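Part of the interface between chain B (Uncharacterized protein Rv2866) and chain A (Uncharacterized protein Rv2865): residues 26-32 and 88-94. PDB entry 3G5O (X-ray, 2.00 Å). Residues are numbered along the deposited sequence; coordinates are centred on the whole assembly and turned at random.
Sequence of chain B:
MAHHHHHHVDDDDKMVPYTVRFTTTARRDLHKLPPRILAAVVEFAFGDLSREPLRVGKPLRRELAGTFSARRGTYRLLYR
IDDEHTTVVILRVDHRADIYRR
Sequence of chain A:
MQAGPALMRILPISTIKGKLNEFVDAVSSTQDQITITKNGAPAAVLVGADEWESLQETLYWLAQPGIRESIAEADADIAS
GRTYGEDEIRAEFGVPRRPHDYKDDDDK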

ATOM      1  N   ALA B  26      20.321  -8.359  -6.751  1.00 22.19           N
ATOM      2  CA  ALA B  26      19.297  -9.404  -6.909  1.00 22.54           C
ATOM      3  C   ALA B  26      19.899 -10.814  -6.857  1.00 23.43           C
ATOM      4  O   ALA B  26      19.264 -11.750  -6.345  1.00 24.00           O
ATOM      5  CB  ALA B  26      18.495  -9.186  -8.217  1.00 20.81           C
ATOM      6  N   ARG B  27      21.129 -10.960  -7.363  1.00 23.15           N
ATOM      7  CA  ARG B  27      21.859 -12.217  -7.258  1.00 24.09           C
ATOM      8  C   ARG B  27      22.069 -12.658  -5.792  1.00 23.76           C
ATOM      9  O   ARG B  27      21.913 -13.829  -5.488  1.00 22.86           O
ATOM     10  CB  ARG B  27      23.181 -12.164  -8.038  1.00 24.25           C
ATOM     11  CG  ARG B  27      23.848 -13.555  -8.153  1.00 28.01           C
ATOM     12  CD  ARG B  27      25.148 -13.525  -8.936  1.00 31.86           C
ATOM     13  NE  ARG B  27      26.171 -12.766  -8.244  1.00 35.96           N
ATOM     14  CZ  ARG B  27      27.485 -12.906  -8.433  1.00 38.85           C
ATOM     15  NH1 ARG B  27      27.964 -13.801  -9.287  1.00 38.16           N
ATOM     16  NH2 ARG B  27      28.323 -12.123  -7.765  1.00 37.63           N
ATOM     17  N   ARG B  28      22.420 -11.716  -4.906  1.00 24.11           N
ATOM     18  CA  ARG B  28      22.479 -11.962  -3.466  1.00 25.83           C
ATOM     19  C   ARG B  28      21.154 -12.527  -2.945  1.00 25.16           C
ATOM     20  O   ARG B  28      21.146 -13.417  -2.089  1.00 24.68           O
ATOM     21  CB  ARG B  28      22.800 -10.677  -2.661  1.00 26.61           C
ATOM     22  CG  ARG B  28      24.261 -10.201  -2.662  1.00 33.28           C
ATOM     23  CD  ARG B  28      24.543  -9.121  -1.541  1.00 38.15           C
ATOM     24  NE  ARG B  28      24.045  -7.779  -1.898  1.00 43.20           N
ATOM     25  CZ  ARG B  28      24.593  -6.984  -2.831  1.00 46.48           C
ATOM     26  NH1 ARG B  28      25.654  -7.375  -3.528  1.00 45.50           N
ATOM     27  NH2 ARG B  28      24.061  -5.789  -3.091  1.00 49.51           N
ATOM     28  N   ASP B  29      20.045 -11.981  -3.438  1.00 24.28           N
ATOM     29  CA  ASP B  29      18.701 -12.503  -3.079  1.00 24.91           C
ATOM     30  C   ASP B  29      18.514 -13.940  -3.522  1.00 24.63           C
ATOM     31  O   ASP B  29      17.918 -14.747  -2.803  1.00 24.51           O
ATOM     32  CB  ASP B  29      17.595 -11.661  -3.728  1.00 23.92           C
ATOM     33  CG  ASP B  29      17.489 -10.282  -3.120  1.00 26.43           C
ATOM     34  OD1 ASP B  29      18.041 -10.078  -2.027  1.00 29.45           O
ATOM     35  OD2 ASP B  29      16.874  -9.392  -3.740  1.00 25.85           O
ATOM     36  N   LEU B  30      18.998 -14.253  -4.717  1.00 25.56           N
ATOM     37  CA  LEU B  30      18.904 -15.629  -5.247  1.00 27.09           C
ATOM     38  C   LEU B  30      19.574 -16.659  -4.363  1.00 28.25           C
ATOM     39  O   LEU B  30      19.045 -17.758  -4.190  1.00 27.76           O
ATOM     40  CB  LEU B  30      19.483 -15.724  -6.657  1.00 27.09           C
ATOM     41  CG  LEU B  30      18.646 -15.151  -7.804  1.00 28.20           C
ATOM     42  CD1 LEU B  30      19.491 -15.368  -9.094  1.00 28.11           C
ATOM     43  CD2 LEU B  30      17.307 -15.816  -7.974  1.00 24.32           C
ATOM     44  N   HIS B  31      20.712 -16.278  -3.766  1.00 29.68           N
ATOM     45  CA  HIS B  31      21.470 -17.158  -2.886  1.00 31.26           C
ATOM     46  C   HIS B  31      20.743 -17.524  -1.621  1.00 31.64           C
ATOM     47  O   HIS B  31      21.125 -18.495  -0.971  1.00 32.47           O
ATOM     48  CB  HIS B  31      22.847 -16.564  -2.530  1.00 31.67           C
ATOM     49  CG  HIS B  31      23.912 -16.870  -3.538  1.00 34.52           C
ATOM     50  ND1 HIS B  31      24.444 -18.135  -3.700  1.00 37.81           N
ATOM     51  CD2 HIS B  31      24.529 -16.081  -4.451  1.00 34.89           C
ATOM     52  CE1 HIS B  31      25.345 -18.110  -4.673  1.00 38.48           C
ATOM     53  NE2 HIS B  31      25.420 -16.871  -5.139  1.00 36.90           N
ATOM     54  N   LYS B  32      19.712 -16.763  -1.259  1.00 31.36           N
ATOM     55  CA  LYS B  32      18.962 -17.036  -0.047  1.00 31.89           C
ATOM     56  C   LYS B  32      17.748 -17.929  -0.287  1.00 30.98           C
ATOM     57  O   LYS B  32      17.023 -18.244   0.666  1.00 30.96           O
ATOM     58  CB  LYS B  32      18.472 -15.747   0.613  1.00 32.81           C
ATOM     59  CG  LYS B  32      19.580 -14.824   1.184  1.00 37.94           C
ATOM     60  CD  LYS B  32      19.031 -13.683   2.090  1.00 43.52           C
ATOM     61  CE  LYS B  32      17.828 -12.924   1.475  1.00 47.66           C
ATOM     62  NZ  LYS B  32      18.140 -11.545   0.936  1.00 51.99           N
TER
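Chain A (88-94) EIRAEFG

Two helices that run in broadly the same direction can meet through a few side chains, several of them about one turn apart, and the contact between Rv2865 (chain A) and Rv2866 (chain B) is a compact example. The stretch of chain A continues a helix that begins earlier in the chain, and it lies beside helix 26-30 of chain B with an angle of 32° between their N-to-C directions, a signed crossing angle of -32°. The axes come no closer than 12.3 Å, so side chains must bridge the gap. The register follows from the shared direction: the CA of Ile89(A) is 8.3 Å from the CA of Arg27(B), and four residues further along both chains the CA of Phe93(A) is again 8.3 Å from the CA of His31(B).

Glu88(A) takes no part through its side chain, but its carbonyl O accepts the backbone hydrogen bond from N of Glu92(A) at 2.9 Å, part of the helical frame on which the contact is built. Ile89(A) is the first residue of this stretch to touch residues 26-32 of chain B. Its CA-to-CB bond points sideways, yet the m, m rotamer brings the end of the side chain nearer, with CD1 of Ile89(A) at 4.3 Å from CG of Arg27(B) and CG2 of Ile89(A) at 4.2 Å from CD1 of Leu30(B). These are loose apolar contacts. Neither Arg90(A) nor Ala91(A) contacts the stretch of chain B considered here.

One turn after Glu88(A), Glu92(A) points toward chain B, and its extended t, t side chain delivers a carboxylate to two partners. OE1 of Glu92(A) accepts a hydrogen bond from NH1 of Arg27(B) at 3.0 Å, which is also a salt bridge; the oxygen lies at the edge of the guanidinium, near its plane, where the N-H groups point. OE2 of Glu92(A) accepts a hydrogen bond from NE2 of His31(B), likewise at 3.0 Å and near the plane of the ring. Arg27(B) and His31(B) are four residues apart, so a single carboxylate ties together two positions one helical turn apart on the partner.

Phe93(A), whose N is held by O of Ile89(A) at 3.0 Å, has the largest area covered by the other stretch. Its ring, with chi1 in the m well, meets all three chain B residues of the contact. CE2 of Phe93(A) lies 3.9 Å from CG of Arg27(B), which sits at the ring edge, and CZ of Phe93(A) packs 3.7 Å from CB of Leu30(B). Against His31(B) the arrangement is edge-to-face: the phenyl edge is directed to the imidazole face, with CE1 of Phe93(A) 3.4 Å from CE1 of His31(B), centroids 4.5 Å apart and planes at 51°. The imidazole thus offers its edge to a carboxylate and one face to a phenyl ring. At Gly94(A) the chain leaves helical geometry with a positive phi of 69°, a conformation glycine adopts readily, and Gly94(A) makes no contact with this stretch of chain B.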

ATOM      1  N   GLU A  88      25.368 -17.079 -17.346  1.00 25.71           N
ATOM      2  CA  GLU A  88      26.074 -16.956 -16.100  1.00 25.90           C
ATOM      3  C   GLU A  88      25.252 -17.404 -14.895  1.00 25.01           C
ATOM      4  O   GLU A  88      25.770 -18.087 -14.002  1.00 24.48           O
ATOM      5  CB  GLU A  88      26.530 -15.511 -15.864  1.00 27.33           C
ATOM      6  CG  GLU A  88      27.492 -14.978 -16.917  1.00 30.40           C
ATOM      7  CD  GLU A  88      27.389 -13.462 -17.026  1.00 33.43           C
ATOM      8  OE1 GLU A  88      26.406 -12.931 -17.597  1.00 31.57           O
ATOM      9  OE2 GLU A  88      28.293 -12.792 -16.495  1.00 39.98           O
ATOM     10  N   ILE A  89      23.984 -16.999 -14.859  1.00 23.10           N
ATOM     11  CA  ILE A  89      23.137 -17.328 -13.728  1.00 22.76           C
ATOM     12  C   ILE A  89      22.860 -18.838 -13.715  1.00 23.40           C
ATOM     13  O   ILE A  89      22.936 -19.457 -12.664  1.00 24.37           O
ATOM     14  CB  ILE A  89      21.793 -16.512 -13.752  1.00 22.36           C
ATOM     15  CG1 ILE A  89      22.032 -15.027 -13.482  1.00 21.64           C
ATOM     16  CG2 ILE A  89      20.780 -17.058 -12.713  1.00 21.06           C
ATOM     17  CD1 ILE A  89      22.405 -14.681 -12.056  1.00 23.07           C
ATOM     18  N   ARG A  90      22.525 -19.422 -14.875  1.00 24.81           N
ATOM     19  CA  ARG A  90      22.253 -20.864 -14.956  1.00 25.86           C
ATOM     20  C   ARG A  90      23.471 -21.673 -14.532  1.00 27.49           C
ATOM     21  O   ARG A  90      23.349 -22.652 -13.777  1.00 27.74           O
ATOM     22  CB  ARG A  90      21.792 -21.274 -16.358  1.00 25.32           C
ATOM     23  CG  ARG A  90      20.368 -20.776 -16.735  1.00 24.60           C
ATOM     24  CD  ARG A  90      19.908 -21.522 -17.933  1.00 22.25           C
ATOM     25  NE  ARG A  90      18.535 -21.208 -18.341  1.00 24.36           N
ATOM     26  CZ  ARG A  90      17.455 -21.754 -17.780  1.00 25.81           C
ATOM     27  NH1 ARG A  90      17.598 -22.625 -16.770  1.00 21.23           N
ATOM     28  NH2 ARG A  90      16.234 -21.451 -18.245  1.00 21.58           N
ATOM     29  N   ALA A  91      24.650 -21.246 -14.966  1.00 27.64           N
ATOM     30  CA  ALA A  91      25.859 -21.954 -14.540  1.00 29.36           C
ATOM     31  C   ALA A  91      26.222 -21.726 -13.077  1.00 30.05           C
ATOM     32  O   ALA A  91      26.602 -22.666 -12.403  1.00 30.61           O
ATOM     33  CB  ALA A  91      27.061 -21.641 -15.476  1.00 29.68           C
ATOM     34  N   GLU A  92      26.078 -20.520 -12.539  1.00 29.84           N
ATOM     35  CA  GLU A  92      26.419 -20.363 -11.113  1.00 31.51           C
ATOM     36  C   GLU A  92      25.463 -21.129 -10.173  1.00 31.25           C
ATOM     37  O   GLU A  92      25.874 -21.631  -9.117  1.00 29.93           O
ATOM     38  CB  GLU A  92      26.434 -18.886 -10.711  1.00 31.96           C
ATOM     39  CG  GLU A  92      26.656 -18.622  -9.227  1.00 36.70           C
ATOM     40  CD  GLU A  92      26.626 -17.143  -8.904  1.00 43.30           C
ATOM     41  OE1 GLU A  92      26.384 -16.349  -9.840  1.00 47.56           O
ATOM     42  OE2 GLU A  92      26.841 -16.753  -7.734  1.00 45.21           O
ATOM     43  N   PHE A  93      24.181 -21.182 -10.531  1.00 31.10           N
ATOM     44  CA  PHE A  93      23.208 -21.754  -9.609  1.00 31.77           C
ATOM     45  C   PHE A  93      22.823 -23.189  -9.938  1.00 32.64           C
ATOM     46  O   PHE A  93      22.021 -23.772  -9.219  1.00 33.65           O
ATOM     47  CB  PHE A  93      21.965 -20.849  -9.481  1.00 31.45           C
ATOM     48  CG  PHE A  93      22.230 -19.583  -8.723  1.00 30.96           C
ATOM     49  CD1 PHE A  93      22.294 -19.596  -7.330  1.00 30.68           C
ATOM     50  CD2 PHE A  93      22.440 -18.391  -9.387  1.00 28.45           C
ATOM     51  CE1 PHE A  93      22.548 -18.425  -6.625  1.00 32.27           C
ATOM     52  CE2 PHE A  93      22.704 -17.223  -8.684  1.00 31.09           C
ATOM     53  CZ  PHE A  93      22.757 -17.236  -7.299  1.00 29.68           C
ATOM     54  N   GLY A  94      23.395 -23.739 -11.011  1.00 33.12           N
ATOM     55  CA  GLY A  94      23.203 -25.147 -11.410  1.00 33.93           C
ATOM     56  C   GLY A  94      21.780 -25.427 -11.907  1.00 34.54           C
ATOM     57  O   GLY A  94      21.133 -26.377 -11.436  1.00 34.56           O
TER